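Local coordinates for NAD-dependent protein deacylase 2 (Archaeoglobus fulgidus, PDB 4TWJ) that removes acetyl and other acyl groups from protein lysines using NAD, and deacetylates the N-terminal lysine of the chromatin protein Alba, at residues G110-D122 with V163-A177. Numbering follows the deposited sequence.
Sequences GSRRVLELHGSMD and VLFGEPLPQRTLFEA
Leu-169 packs against the turn that carries His-118. Its CG lies 3.3 Å from the carbonyl O of Leu-117, and its CD2 meets Leu-117 CB. Leu-169 CG also sits at the edge of the His-118 ring, 4.1 Å from His-118 CD2. Pro-170, at the N-cap position of helix 171-182, brings its CD to 3.4 Å from Leu-117 O. That carbonyl is buried among carbon atoms and has no hydrogen-bond partner. Val-163 lies against the backbone of His-118. With CG1 anti to the backbone N (chi1 179°), its CG2 is left to touch His-118 CA at 3.6 Å. Val-163 N also donates to His-118 O over 2.8 Å, from above the carbonyl plane. His-118 is the predicted proton acceptor of this sirtuin. The contact joins the edge strand 114-116 of the parallel Rossmann-type sheet to helix 171-182. Val-163 O is hydrogen-bonded to the modified side chain of the bound peptide, which packs on His-118 and Leu-169. Gln-100 O fixes the ring through ND1. An alanine in place of Leu-169 would probably open a gap beside Leu-117 and leave the His-118 ring edge and the peptide's modified side chain without this support. Further along, Leu-117 CD2 reaches Ala-177 CB at 3.8 Å, and Leu-115 CD1 packs 3.7 Å from Ala-177 N. The other side is looser. Thr-173 turns CG2 to the backbone of Glu-116, while a water donates to Glu-116 O and also bonds Thr-173 OG1. Leu-115 CD2 touches Glu-176 CB at 3.9 Å. Exposed Glu-176 bends at chi2 (-63°), which leads its end away from strand 114-116.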
loop_
_atom_site.group_PDB
_atom_site.type_symbol
_atom_site.label_atom_id
_atom_site.label_comp_id
_atom_site.label_asym_id
_atom_site.label_seq_id
_atom_site.Cartn_x
_atom_site.Cartn_y
_atom_site.Cartn_z
ATOM N N GLY A 110 2.445 -12.260 -6.166
ATOM C CA GLY A 110 1.383 -13.007 -6.846
ATOM C C GLY A 110 -0.022 -12.430 -6.741
ATOM O O GLY A 110 -0.960 -12.981 -7.323
ATOM N N SER A 111 -0.188 -11.330 -6.008
ATOM C CA SER A 111 -1.489 -10.668 -5.934
ATOM C C SER A 111 -1.849 -10.117 -7.310
ATOM O O SER A 111 -0.988 -9.612 -8.029
ATOM C CB SER A 111 -1.487 -9.535 -4.901
ATOM O OG SER A 111 -1.322 -10.027 -3.582
ATOM N N ARG A 112 -3.120 -10.226 -7.678
ATOM C CA ARG A 112 -3.583 -9.769 -8.984
ATOM C C ARG A 112 -4.426 -8.506 -8.867
ATOM O O ARG A 112 -4.149 -7.505 -9.527
ATOM C CB ARG A 112 -4.386 -10.865 -9.670
ATOM C CG ARG A 112 -3.552 -12.085 -10.021
ATOM C CD ARG A 112 -4.318 -13.007 -10.950
ATOM N NE ARG A 112 -3.652 -14.292 -11.126
ATOM C CZ ARG A 112 -4.139 -15.296 -11.850
ATOM N NH1 ARG A 112 -5.303 -15.171 -12.479
ATOM N NH2 ARG A 112 -3.456 -16.431 -11.948
ATOM N N ARG A 113 -5.457 -8.563 -8.031
ATOM C CA ARG A 113 -6.367 -7.436 -7.855
ATOM C C ARG A 113 -5.783 -6.428 -6.869
ATOM O O ARG A 113 -6.183 -6.386 -5.706
ATOM C CB ARG A 113 -7.732 -7.928 -7.374
ATOM N N VAL A 114 -4.833 -5.625 -7.345
ATOM C CA VAL A 114 -4.145 -4.634 -6.513
ATOM C C VAL A 114 -4.494 -3.219 -6.973
ATOM O O VAL A 114 -4.282 -2.864 -8.137
ATOM C CB VAL A 114 -2.611 -4.822 -6.559
ATOM C CG1 VAL A 114 -1.906 -3.774 -5.706
ATOM C CG2 VAL A 114 -2.233 -6.225 -6.102
ATOM N N LEU A 115 -5.039 -2.423 -6.057
ATOM C CA LEU A 115 -5.377 -1.030 -6.326
ATOM C C LEU A 115 -4.308 -0.117 -5.724
ATOM O O LEU A 115 -4.218 0.039 -4.502
ATOM C CB LEU A 115 -6.763 -0.700 -5.763
ATOM C CG LEU A 115 -7.913 -1.491 -6.393
ATOM C CD1 LEU A 115 -9.210 -1.272 -5.625
ATOM C CD2 LEU A 115 -8.089 -1.117 -7.859
ATOM N N GLU A 116 -3.489 0.463 -6.599
ATOM C CA GLU A 116 -2.367 1.306 -6.189
ATOM C C GLU A 116 -2.820 2.756 -6.044
ATOM O O GLU A 116 -2.804 3.535 -7.003
ATOM C CB GLU A 116 -1.213 1.183 -7.192
ATOM C CG GLU A 116 -0.571 -0.196 -7.190
ATOM C CD GLU A 116 0.530 -0.340 -8.220
ATOM O OE1 GLU A 116 1.621 -0.817 -7.851
ATOM O OE2 GLU A 116 0.298 0.016 -9.394
ATOM N N LEU A 117 -3.235 3.104 -4.830
ATOM C CA LEU A 117 -3.760 4.433 -4.538
ATOM C C LEU A 117 -2.781 5.544 -4.870
ATOM O O LEU A 117 -3.190 6.627 -5.277
ATOM C CB LEU A 117 -4.129 4.546 -3.060
ATOM C CG LEU A 117 -5.272 3.660 -2.566
ATOM C CD1 LEU A 117 -5.440 3.866 -1.067
ATOM C CD2 LEU A 117 -6.567 3.942 -3.306
ATOM N N HIS A 118 -1.494 5.277 -4.683
ATOM C CA HIS A 118 -0.469 6.296 -4.879
ATOM C C HIS A 118 0.435 5.999 -6.065
ATOM O O HIS A 118 1.545 6.537 -6.154
ATOM C CB HIS A 118 0.340 6.450 -3.599
ATOM C CG HIS A 118 -0.487 6.873 -2.426
ATOM N ND1 HIS A 118 -0.237 6.444 -1.142
ATOM C CD2 HIS A 118 -1.571 7.682 -2.350
ATOM C CE1 HIS A 118 -1.125 6.979 -0.322
ATOM N NE2 HIS A 118 -1.945 7.735 -1.030
ATOM N N GLY A 119 -0.057 5.176 -6.987
ATOM C CA GLY A 119 0.700 4.803 -8.178
ATOM C C GLY A 119 1.888 3.920 -7.861
ATOM O O GLY A 119 1.880 3.172 -6.881
ATOM N N SER A 120 2.921 4.003 -8.696
ATOM C CA SER A 120 4.122 3.191 -8.514
ATOM C C SER A 120 5.282 3.759 -9.313
ATOM O O SER A 120 5.096 4.654 -10.131
ATOM C CB SER A 120 3.874 1.750 -8.965
ATOM O OG SER A 120 3.880 1.655 -10.379
ATOM N N MET A 121 6.470 3.204 -9.085
ATOM C CA MET A 121 7.684 3.637 -9.779
ATOM C C MET A 121 7.792 3.097 -11.206
ATOM O O MET A 121 8.683 3.508 -11.947
ATOM C CB MET A 121 8.924 3.183 -8.998
ATOM C CG MET A 121 9.027 3.742 -7.591
ATOM S SD MET A 121 9.252 5.527 -7.570
ATOM C CE MET A 121 10.797 5.700 -8.443
ATOM N N ASP A 122 6.884 2.198 -11.586
ATOM C CA ASP A 122 6.959 1.463 -12.857
ATOM C C ASP A 122 7.110 2.341 -14.102
ATOM O O ASP A 122 7.873 2.009 -15.009
ATOM C CB ASP A 122 5.710 0.589 -13.021
ATOM C CG ASP A 122 5.887 -0.492 -14.065
ATOM O OD1 ASP A 122 6.922 -1.191 -14.028
ATOM O OD2 ASP A 122 4.992 -0.644 -14.921
ATOM N N VAL A 163 1.887 9.233 -6.753
ATOM C CA VAL A 163 1.197 10.369 -6.166
ATOM C C VAL A 163 2.068 10.903 -5.035
ATOM O O VAL A 163 2.249 10.231 -4.022
ATOM C CB VAL A 163 -0.181 9.966 -5.607
ATOM C CG1 VAL A 163 -0.876 11.169 -4.980
ATOM C CG2 VAL A 163 -1.045 9.366 -6.707
ATOM N N LEU A 164 2.620 12.101 -5.217
ATOM C CA LEU A 164 3.362 12.763 -4.156
ATOM C C LEU A 164 2.385 13.521 -3.275
ATOM O O LEU A 164 1.257 13.793 -3.684
ATOM C CB LEU A 164 4.384 13.742 -4.737
ATOM C CG LEU A 164 5.437 13.113 -5.648
ATOM C CD1 LEU A 164 6.365 14.190 -6.193
ATOM C CD2 LEU A 164 6.218 12.045 -4.907
ATOM N N PHE A 165 2.817 13.869 -2.068
ATOM C CA PHE A 165 1.995 14.714 -1.207
ATOM C C PHE A 165 1.654 16.005 -1.947
ATOM O O PHE A 165 2.501 16.584 -2.627
ATOM C CB PHE A 165 2.691 14.991 0.127
ATOM C CG PHE A 165 2.648 13.824 1.075
ATOM C CD1 PHE A 165 1.571 13.655 1.934
ATOM C CD2 PHE A 165 3.669 12.884 1.097
ATOM C CE1 PHE A 165 1.515 12.575 2.802
ATOM C CE2 PHE A 165 3.623 11.804 1.964
ATOM C CZ PHE A 165 2.542 11.646 2.817
ATOM N N GLY A 166 0.392 16.414 -1.856
ATOM C CA GLY A 166 -0.096 17.599 -2.554
ATOM C C GLY A 166 -0.692 17.336 -3.927
ATOM O O GLY A 166 -1.180 18.266 -4.570
ATOM N N GLU A 167 -0.667 16.080 -4.378
ATOM C CA GLU A 167 -1.281 15.696 -5.651
ATOM C C GLU A 167 -2.573 14.922 -5.420
ATOM O O GLU A 167 -2.692 14.197 -4.435
ATOM C CB GLU A 167 -0.336 14.815 -6.469
ATOM C CG GLU A 167 0.963 15.489 -6.864
ATOM C CD GLU A 167 1.698 14.725 -7.946
ATOM O OE1 GLU A 167 1.638 15.148 -9.123
ATOM O OE2 GLU A 167 2.321 13.696 -7.627
ATOM N N PRO A 168 -3.537 15.046 -6.348
ATOM C CA PRO A 168 -4.733 14.216 -6.262
ATOM C C PRO A 168 -4.431 12.780 -6.679
ATOM O O PRO A 168 -3.445 12.526 -7.376
ATOM C CB PRO A 168 -5.684 14.880 -7.260
ATOM C CG PRO A 168 -4.784 15.462 -8.286
ATOM C CD PRO A 168 -3.549 15.905 -7.547
ATOM N N LEU A 169 -5.269 11.844 -6.251
ATOM C CA LEU A 169 -5.051 10.437 -6.568
ATOM C C LEU A 169 -5.660 10.112 -7.923
ATOM O O LEU A 169 -6.563 10.819 -8.376
ATOM C CB LEU A 169 -5.670 9.534 -5.500
ATOM C CG LEU A 169 -4.834 9.327 -4.236
ATOM C CD1 LEU A 169 -4.586 10.626 -3.487
ATOM C CD2 LEU A 169 -5.519 8.307 -3.340
ATOM N N PRO A 170 -5.178 9.035 -8.568
ATOM C CA PRO A 170 -5.797 8.610 -9.823
ATOM C C PRO A 170 -7.273 8.279 -9.604
ATOM O O PRO A 170 -7.613 7.520 -8.692
ATOM C CB PRO A 170 -4.987 7.369 -10.225
ATOM C CG PRO A 170 -4.283 6.929 -8.991
ATOM C CD PRO A 170 -4.053 8.168 -8.185
ATOM N N GLN A 171 -8.134 8.863 -10.431
ATOM C CA GLN A 171 -9.575 8.857 -10.184
ATOM C C GLN A 171 -10.218 7.483 -10.321
ATOM O O GLN A 171 -11.053 7.105 -9.494
ATOM C CB GLN A 171 -10.272 9.847 -11.115
ATOM C CG GLN A 171 -9.918 11.291 -10.811
ATOM C CD GLN A 171 -10.543 12.273 -11.777
ATOM O OE1 GLN A 171 -11.261 11.892 -12.705
ATOM N NE2 GLN A 171 -10.277 13.551 -11.558
ATOM N N ARG A 172 -9.836 6.743 -11.360
ATOM C CA ARG A 172 -10.386 5.407 -11.584
ATOM C C ARG A 172 -10.040 4.486 -10.422
ATOM O O ARG A 172 -10.904 3.782 -9.905
ATOM C CB ARG A 172 -9.866 4.813 -12.896
ATOM N N THR A 173 -8.775 4.517 -10.008
ATOM C CA THR A 173 -8.285 3.668 -8.922
ATOM C C THR A 173 -8.979 4.018 -7.611
ATOM O O THR A 173 -9.398 3.127 -6.872
ATOM C CB THR A 173 -6.757 3.799 -8.764
ATOM O OG1 THR A 173 -6.124 3.418 -9.993
ATOM C CG2 THR A 173 -6.239 2.912 -7.642
ATOM N N LEU A 174 -9.117 5.311 -7.332
ATOM C CA LEU A 174 -9.774 5.741 -6.099
ATOM C C LEU A 174 -11.241 5.311 -6.083
ATOM O O LEU A 174 -11.720 4.813 -5.070
ATOM C CB LEU A 174 -9.662 7.257 -5.908
ATOM C CG LEU A 174 -10.229 7.795 -4.589
ATOM C CD1 LEU A 174 -9.633 7.081 -3.382
ATOM C CD2 LEU A 174 -10.002 9.295 -4.499
ATOM N N PHE A 175 -11.944 5.493 -7.204
ATOM C CA PHE A 175 -13.339 5.036 -7.323
ATOM C C PHE A 175 -13.453 3.549 -7.017
ATOM O O PHE A 175 -14.308 3.134 -6.235
ATOM C CB PHE A 175 -13.899 5.316 -8.728
ATOM C CG PHE A 175 -15.272 4.729 -8.972
ATOM C CD1 PHE A 175 -15.426 3.542 -9.682
ATOM C CD2 PHE A 175 -16.408 5.367 -8.493
ATOM C CE1 PHE A 175 -16.685 3.004 -9.906
ATOM C CE2 PHE A 175 -17.672 4.835 -8.713
ATOM C CZ PHE A 175 -17.810 3.651 -9.421
ATOM N N GLU A 176 -12.586 2.744 -7.624
ATOM C CA GLU A 176 -12.635 1.298 -7.416
ATOM C C GLU A 176 -12.399 0.957 -5.948
ATOM O O GLU A 176 -13.060 0.079 -5.400
ATOM C CB GLU A 176 -11.613 0.570 -8.297
ATOM C CG GLU A 176 -11.956 0.581 -9.780
ATOM C CD GLU A 176 -13.249 -0.148 -10.102
ATOM O OE1 GLU A 176 -14.006 0.345 -10.968
ATOM O OE2 GLU A 176 -13.513 -1.206 -9.497
ATOM N N ALA A 177 -11.459 1.657 -5.320
ATOM C CA ALA A 177 -11.133 1.420 -3.913
ATOM C C ALA A 177 -12.309 1.785 -3.009
ATOM O O ALA A 177 -12.606 1.066 -2.054
ATOM C CB ALA A 177 -9.888 2.197 -3.514
HETATM O O HOH W 1 -3.108 3.468 -9.687
#